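Local coordinates for protein putative beta-glucosidase (Bifidobacterium adolescentis, PDB 5WAB) that hydrolyses beta-glucosides as a family 3 glycoside hydrolase and probably also removes terminal alpha-L-arabinopyranose from ginsenoside Rb2, at residues A[171-180]-A[520-529]; A[582-591]-A[643-652]. All coordinates share one frame; numbering follows the deposited sequence.

Contact 1: A[171-180]-A[520-529]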
loop_
_atom_site.group_PDB
_atom_site.type_symbol
_atom_site.label_atom_id
_atom_site.label_comp_id
_atom_site.label_asym_id
_atom_site.label_seq_id
_atom_site.Cartn_x
_atom_site.Cartn_y
_atom_site.Cartn_z
ATOM N N ILE A 171 3.708 -12.091 -16.953
ATOM C CA ILE A 171 4.790 -11.561 -16.135
ATOM C C ILE A 171 5.923 -12.573 -16.105
ATOM O O ILE A 171 5.682 -13.781 -16.002
ATOM C CB ILE A 171 4.302 -11.278 -14.698
ATOM C CG1 ILE A 171 2.976 -10.518 -14.718
ATOM C CG2 ILE A 171 5.362 -10.515 -13.908
ATOM C CD1 ILE A 171 2.388 -10.310 -13.350
ATOM N N SER A 172 7.156 -12.085 -16.202
ATOM C CA SER A 172 8.304 -12.968 -16.044
ATOM C C SER A 172 8.428 -13.416 -14.590
ATOM O O SER A 172 7.900 -12.786 -13.668
ATOM C CB SER A 172 9.592 -12.274 -16.470
ATOM O OG SER A 172 9.958 -11.310 -15.506
ATOM N N GLN A 173 9.164 -14.512 -14.390
ATOM C CA GLN A 173 9.358 -15.036 -13.042
ATOM C C GLN A 173 10.115 -14.054 -12.156
ATOM O O GLN A 173 9.723 -13.830 -11.004
ATOM C CB GLN A 173 10.069 -16.385 -13.098
ATOM C CG GLN A 173 9.144 -17.485 -13.583
ATOM C CD GLN A 173 7.892 -17.587 -12.727
ATOM O OE1 GLN A 173 6.775 -17.423 -13.218
ATOM N NE2 GLN A 173 8.074 -17.873 -11.440
ATOM N N ARG A 174 11.183 -13.441 -12.676
ATOM C CA ARG A 174 11.910 -12.441 -11.895
ATOM C C ARG A 174 10.986 -11.333 -11.413
ATOM O O ARG A 174 11.018 -10.951 -10.238
ATOM C CB ARG A 174 13.056 -11.844 -12.711
ATOM C CG ARG A 174 14.357 -12.597 -12.615
ATOM C CD ARG A 174 15.514 -11.731 -13.089
ATOM N NE ARG A 174 15.792 -10.601 -12.203
ATOM C CZ ARG A 174 16.463 -9.510 -12.572
ATOM N NH1 ARG A 174 16.921 -9.396 -13.811
ATOM N NH2 ARG A 174 16.675 -8.524 -11.708
ATOM N N ALA A 175 10.159 -10.793 -12.311
ATOM C CA ALA A 175 9.287 -9.693 -11.920
ATOM C C ALA A 175 8.263 -10.145 -10.887
ATOM O O ALA A 175 7.966 -9.408 -9.939
ATOM C CB ALA A 175 8.607 -9.095 -13.154
ATOM N N LEU A 176 7.735 -11.364 -11.036
ATOM C CA LEU A 176 6.842 -11.916 -10.020
ATOM C C LEU A 176 7.559 -12.056 -8.682
ATOM O O LEU A 176 7.046 -11.628 -7.641
ATOM C CB LEU A 176 6.299 -13.270 -10.481
ATOM C CG LEU A 176 5.113 -13.288 -11.442
ATOM C CD1 LEU A 176 4.867 -14.691 -11.911
ATOM C CD2 LEU A 176 3.863 -12.721 -10.777
ATOM N N ARG A 177 8.761 -12.637 -8.695
ATOM C CA ARG A 177 9.474 -12.913 -7.452
ATOM C C ARG A 177 9.984 -11.640 -6.783
ATOM O O ARG A 177 10.022 -11.562 -5.551
ATOM C CB ARG A 177 10.638 -13.865 -7.722
ATOM C CG ARG A 177 10.226 -15.245 -8.185
ATOM C CD ARG A 177 9.622 -16.023 -7.051
ATOM N NE ARG A 177 9.376 -17.411 -7.423
ATOM C CZ ARG A 177 9.009 -18.354 -6.563
ATOM N NH1 ARG A 177 8.850 -18.052 -5.280
ATOM N NH2 ARG A 177 8.811 -19.596 -6.983
ATOM N N GLU A 178 10.397 -10.639 -7.563
ATOM C CA GLU A 178 11.028 -9.460 -6.978
ATOM C C GLU A 178 10.081 -8.282 -6.787
ATOM O O GLU A 178 10.334 -7.441 -5.915
ATOM C CB GLU A 178 12.220 -9.001 -7.828
ATOM C CG GLU A 178 13.350 -10.012 -7.947
ATOM C CD GLU A 178 14.608 -9.412 -8.546
ATOM O OE1 GLU A 178 14.791 -8.183 -8.430
ATOM O OE2 GLU A 178 15.400 -10.165 -9.154
ATOM N N ILE A 179 9.012 -8.175 -7.581
ATOM C CA ILE A 179 8.115 -7.017 -7.541
ATOM C C ILE A 179 6.779 -7.362 -6.887
ATOM O O ILE A 179 6.390 -6.753 -5.890
ATOM C CB ILE A 179 7.907 -6.414 -8.948
ATOM C CG1 ILE A 179 9.249 -6.070 -9.609
ATOM C CG2 ILE A 179 6.993 -5.202 -8.864
ATOM C CD1 ILE A 179 10.088 -5.058 -8.858
ATOM N N TYR A 180 6.054 -8.332 -7.443
ATOM C CA TYR A 180 4.658 -8.531 -7.071
ATOM C C TYR A 180 4.460 -9.527 -5.938
ATOM O O TYR A 180 3.380 -9.541 -5.335
ATOM C CB TYR A 180 3.864 -8.966 -8.311
ATOM C CG TYR A 180 4.025 -7.962 -9.431
ATOM C CD1 TYR A 180 3.251 -6.811 -9.464
ATOM C CD2 TYR A 180 4.990 -8.134 -10.420
ATOM C CE1 TYR A 180 3.406 -5.872 -10.460
ATOM C CE2 TYR A 180 5.153 -7.192 -11.431
ATOM C CZ TYR A 180 4.358 -6.060 -11.439
ATOM O OH TYR A 180 4.501 -5.111 -12.425
ATOM N N TYR A 520 3.776 -7.516 -18.920
ATOM C CA TYR A 520 4.592 -6.663 -18.054
ATOM C C TYR A 520 6.007 -6.568 -18.632
ATOM O O TYR A 520 6.991 -7.056 -18.071
ATOM C CB TYR A 520 4.599 -7.201 -16.633
ATOM C CG TYR A 520 3.311 -6.990 -15.862
ATOM C CD1 TYR A 520 2.102 -6.737 -16.511
ATOM C CD2 TYR A 520 3.306 -7.059 -14.476
ATOM C CE1 TYR A 520 0.930 -6.550 -15.787
ATOM C CE2 TYR A 520 2.150 -6.876 -13.752
ATOM C CZ TYR A 520 0.967 -6.626 -14.406
ATOM O OH TYR A 520 -0.169 -6.451 -13.655
ATOM N N GLY A 521 6.101 -5.887 -19.776
ATOM C CA GLY A 521 7.345 -5.851 -20.524
ATOM C C GLY A 521 8.463 -5.100 -19.838
ATOM O O GLY A 521 9.631 -5.286 -20.197
ATOM N N GLU A 522 8.132 -4.258 -18.855
ATOM C CA GLU A 522 9.141 -3.507 -18.118
ATOM C C GLU A 522 9.906 -4.372 -17.124
ATOM O O GLU A 522 10.957 -3.939 -16.636
ATOM C CB GLU A 522 8.487 -2.325 -17.399
ATOM C CG GLU A 522 7.604 -2.714 -16.221
ATOM C CD GLU A 522 6.222 -3.165 -16.645
ATOM O OE1 GLU A 522 5.881 -3.015 -17.840
ATOM O OE2 GLU A 522 5.476 -3.670 -15.782
ATOM N N GLY A 523 9.408 -5.572 -16.822
ATOM C CA GLY A 523 10.127 -6.487 -15.943
ATOM C C GLY A 523 10.200 -5.956 -14.529
ATOM O O GLY A 523 9.204 -5.484 -13.973
ATOM N N VAL A 524 11.393 -6.000 -13.933
ATOM C CA VAL A 524 11.523 -5.500 -12.566
ATOM C C VAL A 524 11.655 -3.989 -12.510
ATOM O O VAL A 524 11.651 -3.423 -11.411
ATOM C CB VAL A 524 12.710 -6.139 -11.818
ATOM C CG1 VAL A 524 12.502 -7.653 -11.674
ATOM C CG2 VAL A 524 14.029 -5.824 -12.514
ATOM N N PHE A 525 11.740 -3.313 -13.661
ATOM C CA PHE A 525 11.968 -1.866 -13.693
ATOM C C PHE A 525 10.627 -1.142 -13.621
ATOM O O PHE A 525 10.094 -0.626 -14.604
ATOM C CB PHE A 525 12.779 -1.478 -14.924
ATOM C CG PHE A 525 14.175 -2.035 -14.915
ATOM C CD1 PHE A 525 15.190 -1.384 -14.225
ATOM C CD2 PHE A 525 14.469 -3.228 -15.559
ATOM C CE1 PHE A 525 16.477 -1.900 -14.202
ATOM C CE2 PHE A 525 15.756 -3.748 -15.541
ATOM C CZ PHE A 525 16.759 -3.086 -14.864
ATOM N N VAL A 526 10.091 -1.089 -12.406
ATOM C CA VAL A 526 8.805 -0.474 -12.112
ATOM C C VAL A 526 9.053 0.766 -11.268
ATOM O O VAL A 526 9.809 0.715 -10.288
ATOM C CB VAL A 526 7.876 -1.460 -11.383
ATOM C CG1 VAL A 526 6.575 -0.780 -10.994
ATOM C CG2 VAL A 526 7.612 -2.673 -12.264
ATOM N N GLY A 527 8.426 1.875 -11.650
ATOM C CA GLY A 527 8.535 3.084 -10.851
ATOM C C GLY A 527 9.958 3.599 -10.804
ATOM O O GLY A 527 10.676 3.614 -11.811
ATOM N N TYR A 528 10.395 3.989 -9.601
ATOM C CA TYR A 528 11.726 4.571 -9.456
ATOM C C TYR A 528 12.827 3.590 -9.825
ATOM O O TYR A 528 13.937 4.021 -10.157
ATOM C CB TYR A 528 11.946 5.067 -8.023
ATOM C CG TYR A 528 12.227 3.962 -7.041
ATOM C CD1 TYR A 528 11.191 3.217 -6.494
ATOM C CD2 TYR A 528 13.528 3.658 -6.658
ATOM C CE1 TYR A 528 11.441 2.198 -5.594
ATOM C CE2 TYR A 528 13.789 2.637 -5.756
ATOM C CZ TYR A 528 12.739 1.909 -5.231
ATOM O OH TYR A 528 12.982 0.894 -4.335
ATOM N N ARG A 529 12.542 2.286 -9.798
ATOM C CA ARG A 529 13.529 1.316 -10.252
ATOM C C ARG A 529 13.950 1.591 -11.688
ATOM O O ARG A 529 15.111 1.371 -12.047
ATOM C CB ARG A 529 12.964 -0.096 -10.124
ATOM C CG ARG A 529 12.947 -0.617 -8.715
ATOM C CD ARG A 529 12.159 -1.921 -8.609
ATOM N NE ARG A 529 12.473 -2.635 -7.378
ATOM C CZ ARG A 529 11.967 -2.329 -6.187
ATOM N NH1 ARG A 529 11.121 -1.318 -6.056
ATOM N NH2 ARG A 529 12.316 -3.035 -5.123
HETATM O O HOH W 1 7.599 -9.495 -16.871
HETATM O O HOH W 2 6.611 -5.680 -13.843
#
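Ile179 reaches from helix 173-180 into the loop of 520-529. Its CB leads that way. CG1 stands anti to the carbonyl carbon (chi1 -55°) and packs on Val524 CA. CG2 meets Val526 CG2 at 4.3 Å and lies over the centre of the Tyr180 ring. The tip, CD1, ends between backbone and side chain: it is 3.4 Å from Val524 O and 3.7 Å from Arg529 NE. The Arg529 guanidinium is salt-bridged to Asp128. Val524 faces the same helix, its CG1 lying 3.8 Å from Ala175 CA and over one face of the Arg174 guanidinium. Arg174 in turn grips Glu178 OE2 side-on with NE and NH2, and NH2 also bonds to Ala596 O. Glu178 OE2 accepts from Trp630 N too, in strand 628-631.

Segment 171-180 belongs to the family 3 N-terminal (TIM-barrel clan) region and 520-529 to the C-terminal region, so the contact joins the two. Ser172 caps the helix, its OG accepting from Ala175 N. Just before the cap, Ile171 CG1 sits over a face of the Tyr520 ring, a CH-pi contact 3.8 Å from the centroid. The Tyr180 ring meets the same ring obliquely, planes 52° apart. Two waters bridge the segments. One accepts from Ser172 N and donates to Tyr520 O. The other accepts from Tyr180 OH at 2.6 Å and donates to Glu522 OE2 and Gly523 O. Glu522 OE2 is salt-bridged to Arg114.

Contact 2: A[582-591]-A[643-652]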
loop_
_atom_site.group_PDB
_atom_site.type_symbol
_atom_site.label_atom_id
_atom_site.label_comp_id
_atom_site.label_asym_id
_atom_site.label_seq_id
_atom_site.Cartn_x
_atom_site.Cartn_y
_atom_site.Cartn_z
ATOM N N GLU A 582 11.792 12.512 11.125
ATOM C CA GLU A 582 12.543 12.268 9.901
ATOM C C GLU A 582 12.557 10.776 9.617
ATOM O O GLU A 582 12.658 9.963 10.540
ATOM C CB GLU A 582 13.981 12.801 10.026
ATOM C CG GLU A 582 14.888 12.540 8.830
ATOM C CD GLU A 582 14.431 13.246 7.572
ATOM O OE1 GLU A 582 14.906 14.375 7.316
ATOM O OE2 GLU A 582 13.588 12.679 6.846
ATOM N N THR A 583 12.451 10.414 8.345
ATOM C CA THR A 583 12.443 9.016 7.938
ATOM C C THR A 583 13.722 8.725 7.165
ATOM O O THR A 583 13.845 9.099 5.994
ATOM C CB THR A 583 11.207 8.694 7.104
ATOM O OG1 THR A 583 10.037 8.913 7.898
ATOM C CG2 THR A 583 11.240 7.240 6.646
ATOM N N VAL A 584 14.658 8.039 7.816
ATOM C CA VAL A 584 15.917 7.659 7.188
ATOM C C VAL A 584 15.686 6.422 6.334
ATOM O O VAL A 584 14.993 5.485 6.746
ATOM C CB VAL A 584 16.999 7.410 8.253
ATOM C CG1 VAL A 584 18.308 6.976 7.603
ATOM C CG2 VAL A 584 17.206 8.657 9.102
ATOM N N GLN A 585 16.270 6.415 5.138
ATOM C CA GLN A 585 16.040 5.367 4.157
ATOM C C GLN A 585 17.370 4.760 3.737
ATOM O O GLN A 585 18.363 5.472 3.570
ATOM C CB GLN A 585 15.285 5.921 2.930
ATOM C CG GLN A 585 14.048 6.736 3.312
ATOM C CD GLN A 585 13.437 7.507 2.157
ATOM O OE1 GLN A 585 13.597 7.146 0.992
ATOM N NE2 GLN A 585 12.722 8.579 2.483
ATOM N N VAL A 586 17.383 3.440 3.572
ATOM C CA VAL A 586 18.574 2.701 3.174
ATOM C C VAL A 586 18.290 2.031 1.839
ATOM O O VAL A 586 17.286 1.322 1.696
ATOM C CB VAL A 586 18.988 1.658 4.230
ATOM C CG1 VAL A 586 20.147 0.810 3.714
ATOM C CG2 VAL A 586 19.360 2.341 5.535
ATOM N N TYR A 587 19.158 2.277 0.861
ATOM C CA TYR A 587 19.089 1.654 -0.451
ATOM C C TYR A 587 20.332 0.807 -0.682
ATOM O O TYR A 587 21.400 1.086 -0.133
ATOM C CB TYR A 587 18.959 2.714 -1.558
ATOM C CG TYR A 587 17.689 3.530 -1.477
ATOM C CD1 TYR A 587 17.581 4.600 -0.602
ATOM C CD2 TYR A 587 16.604 3.240 -2.290
ATOM C CE1 TYR A 587 16.425 5.343 -0.524
ATOM C CE2 TYR A 587 15.446 3.977 -2.219
ATOM C CZ TYR A 587 15.361 5.026 -1.334
ATOM O OH TYR A 587 14.202 5.761 -1.266
ATOM N N VAL A 588 20.190 -0.244 -1.483
ATOM C CA VAL A 588 21.318 -1.083 -1.870
ATOM C C VAL A 588 21.562 -0.878 -3.356
ATOM O O VAL A 588 20.674 -1.137 -4.178
ATOM C CB VAL A 588 21.076 -2.565 -1.544
ATOM C CG1 VAL A 588 22.118 -3.433 -2.233
ATOM C CG2 VAL A 588 21.119 -2.782 -0.036
ATOM N N ALA A 589 22.765 -0.418 -3.699
ATOM C CA ALA A 589 23.147 -0.173 -5.087
ATOM C C ALA A 589 24.151 -1.232 -5.515
ATOM O O ALA A 589 25.347 -1.121 -5.200
ATOM C CB ALA A 589 23.737 1.230 -5.260
ATOM N N PRO A 590 23.725 -2.267 -6.229
ATOM C CA PRO A 590 24.635 -3.356 -6.579
ATOM C C PRO A 590 25.480 -3.019 -7.793
ATOM O O PRO A 590 25.119 -2.197 -8.638
ATOM C CB PRO A 590 23.684 -4.518 -6.880
ATOM C CG PRO A 590 22.466 -3.835 -7.418
ATOM C CD PRO A 590 22.347 -2.529 -6.678
ATOM N N GLY A 591 26.630 -3.684 -7.867
ATOM C CA GLY A 591 27.473 -3.577 -9.034
ATOM C C GLY A 591 26.932 -4.366 -10.206
ATOM O O GLY A 591 25.859 -4.966 -10.150
ATOM N N GLU A 643 30.966 -6.127 -5.030
ATOM C CA GLU A 643 30.755 -4.959 -4.191
ATOM C C GLU A 643 29.314 -4.478 -4.297
ATOM O O GLU A 643 28.712 -4.492 -5.375
ATOM C CB GLU A 643 31.719 -3.843 -4.580
ATOM C CG GLU A 643 33.161 -4.297 -4.600
ATOM C CD GLU A 643 34.116 -3.170 -4.893
ATOM O OE1 GLU A 643 33.726 -2.263 -5.651
ATOM O OE2 GLU A 643 35.264 -3.212 -4.405
ATOM N N TYR A 644 28.767 -4.060 -3.163
ATOM C CA TYR A 644 27.426 -3.506 -3.081
ATOM C C TYR A 644 27.517 -2.190 -2.331
ATOM O O TYR A 644 28.127 -2.127 -1.259
ATOM C CB TYR A 644 26.459 -4.452 -2.362
ATOM C CG TYR A 644 26.228 -5.770 -3.065
ATOM C CD1 TYR A 644 27.144 -6.805 -2.964
ATOM C CD2 TYR A 644 25.085 -5.984 -3.824
ATOM C CE1 TYR A 644 26.935 -8.010 -3.598
ATOM C CE2 TYR A 644 24.867 -7.189 -4.461
ATOM C CZ TYR A 644 25.798 -8.195 -4.342
ATOM O OH TYR A 644 25.596 -9.394 -4.973
ATOM N N THR A 645 26.913 -1.147 -2.886
ATOM C CA THR A 645 26.936 0.166 -2.259
ATOM C C THR A 645 25.693 0.325 -1.395
ATOM O O THR A 645 24.568 0.154 -1.876
ATOM C CB THR A 645 27.000 1.280 -3.303
ATOM O OG1 THR A 645 28.255 1.231 -3.992
ATOM C CG2 THR A 645 26.865 2.628 -2.625
ATOM N N VAL A 646 25.900 0.614 -0.114
ATOM C CA VAL A 646 24.815 0.913 0.810
ATOM C C VAL A 646 24.662 2.426 0.868
ATOM O O VAL A 646 25.622 3.141 1.181
ATOM C CB VAL A 646 25.081 0.327 2.203
ATOM C CG1 VAL A 646 23.947 0.677 3.140
ATOM C CG2 VAL A 646 25.253 -1.178 2.112
ATOM N N GLU A 647 23.471 2.917 0.535
ATOM C CA GLU A 647 23.169 4.339 0.534
ATOM C C GLU A 647 22.253 4.669 1.704
ATOM O O GLU A 647 21.272 3.962 1.956
ATOM C CB GLU A 647 22.508 4.761 -0.780
ATOM C CG GLU A 647 23.349 4.458 -2.013
ATOM C CD GLU A 647 22.575 4.624 -3.307
ATOM O OE1 GLU A 647 21.326 4.616 -3.260
ATOM O OE2 GLU A 647 23.217 4.747 -4.375
ATOM N N VAL A 648 22.561 5.755 2.405
ATOM C CA VAL A 648 21.769 6.222 3.535
ATOM C C VAL A 648 21.330 7.646 3.238
ATOM O O VAL A 648 22.151 8.489 2.859
ATOM C CB VAL A 648 22.559 6.153 4.856
ATOM C CG1 VAL A 648 21.688 6.593 6.020
ATOM C CG2 VAL A 648 23.094 4.750 5.081
ATOM N N GLY A 649 20.043 7.909 3.389
ATOM C CA GLY A 649 19.533 9.228 3.097
ATOM C C GLY A 649 18.109 9.405 3.564
ATOM O O GLY A 649 17.600 8.635 4.381
ATOM N N THR A 650 17.474 10.453 3.044
ATOM C CA THR A 650 16.099 10.777 3.397
ATOM C C THR A 650 15.180 10.741 2.184
ATOM O O THR A 650 14.021 11.162 2.278
ATOM C CB THR A 650 16.040 12.143 4.080
ATOM O OG1 THR A 650 16.648 13.124 3.238
ATOM C CG2 THR A 650 16.798 12.088 5.395
ATOM N N SER A 651 15.664 10.214 1.063
ATOM C CA SER A 651 14.965 10.171 -0.212
ATOM C C SER A 651 15.771 9.289 -1.154
ATOM O O SER A 651 16.981 9.127 -0.982
ATOM C CB SER A 651 14.784 11.577 -0.793
ATOM O OG SER A 651 14.259 11.549 -2.103
ATOM N N SER A 652 15.096 8.763 -2.180
ATOM C CA SER A 652 15.790 8.003 -3.216
ATOM C C SER A 652 16.748 8.864 -4.027
ATOM O O SER A 652 17.606 8.318 -4.730
ATOM C CB SER A 652 14.776 7.332 -4.144
ATOM O OG SER A 652 13.988 8.301 -4.814
#
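Ala589 N donates to Thr645 O at 2.6 Å, almost straight at 176°. The return bond runs from Thr645 N to Ala589 O. Tyr587 with Glu647 and Gln585 with Gly649 repeat this two-way pattern, which makes an antiparallel beta ladder. Between them lie the non-hydrogen-bonded pairs Val586 with Val648 and Val588 with Val646. Pro590 with Tyr644 follows at the end, before a weak bond from Gly591 N to Glu643 O.

The valines share one face. Val586 CG1 meets Val646 CG1 diagonally at 3.8 Å, and Val584 CG1 meets Val648 CG1 at the same distance. CG1 of each, anti to the backbone N, is the branch that makes the touch. Pro590 CB lies 3.7 Å from Tyr644 CD2 on this face.

The other face, with Gln585, Tyr587, Ala589, Thr645 and Glu647, is mostly polar. Glu647 OE1 is 3.5 Å from Tyr587 CB and is hydrogen-bonded to His600 ND1, while OE2 rests near Ala589 CB. Tyr587 OH donates to Gln585 OE1 at 2.7 Å, nearly along the C=O axis, which ties the two side chains together. The chain turns a corner at 649-650, and Ser652 CB then comes to 3.3 Å from Tyr587 OH. Thr650 CG2 comes to 3.4 Å from Glu582 CD, the side chains crossing at about a right angle. Glu582 OE2 is salt-bridged to Lys493.

The pair forms the middle of a four-stranded sheet in the fibronectin type III-like domain, flanked by strands 601-610 and 654-663. Val646 and Val648 pack on strand 551-560, and Val584, Val586 and Val646 on strand 615-622.

Both contacts are largely buried, but they hold different elements. Contact 1 joins a helix to a loop across two domains, its segments 340 residues apart in the chain at their closest ends. Contact 2 pairs neighbouring strands within one domain, and its 643 and 591 ends are exposed. Direct contacts in 171-180/520-529 are made mostly by apolar side chains, several against the other backbone, and its polar links pass through water. In 582-591/643-652 the backbone carries the bonding, and the valines add an apolar face. Their centres are about 20 Å apart. They touch where Tyr528 CE2 packs 4.1 Å from Tyr587 CE2. Arg529 of contact 1 also bridges to Glu601, in the strand beside 580-590.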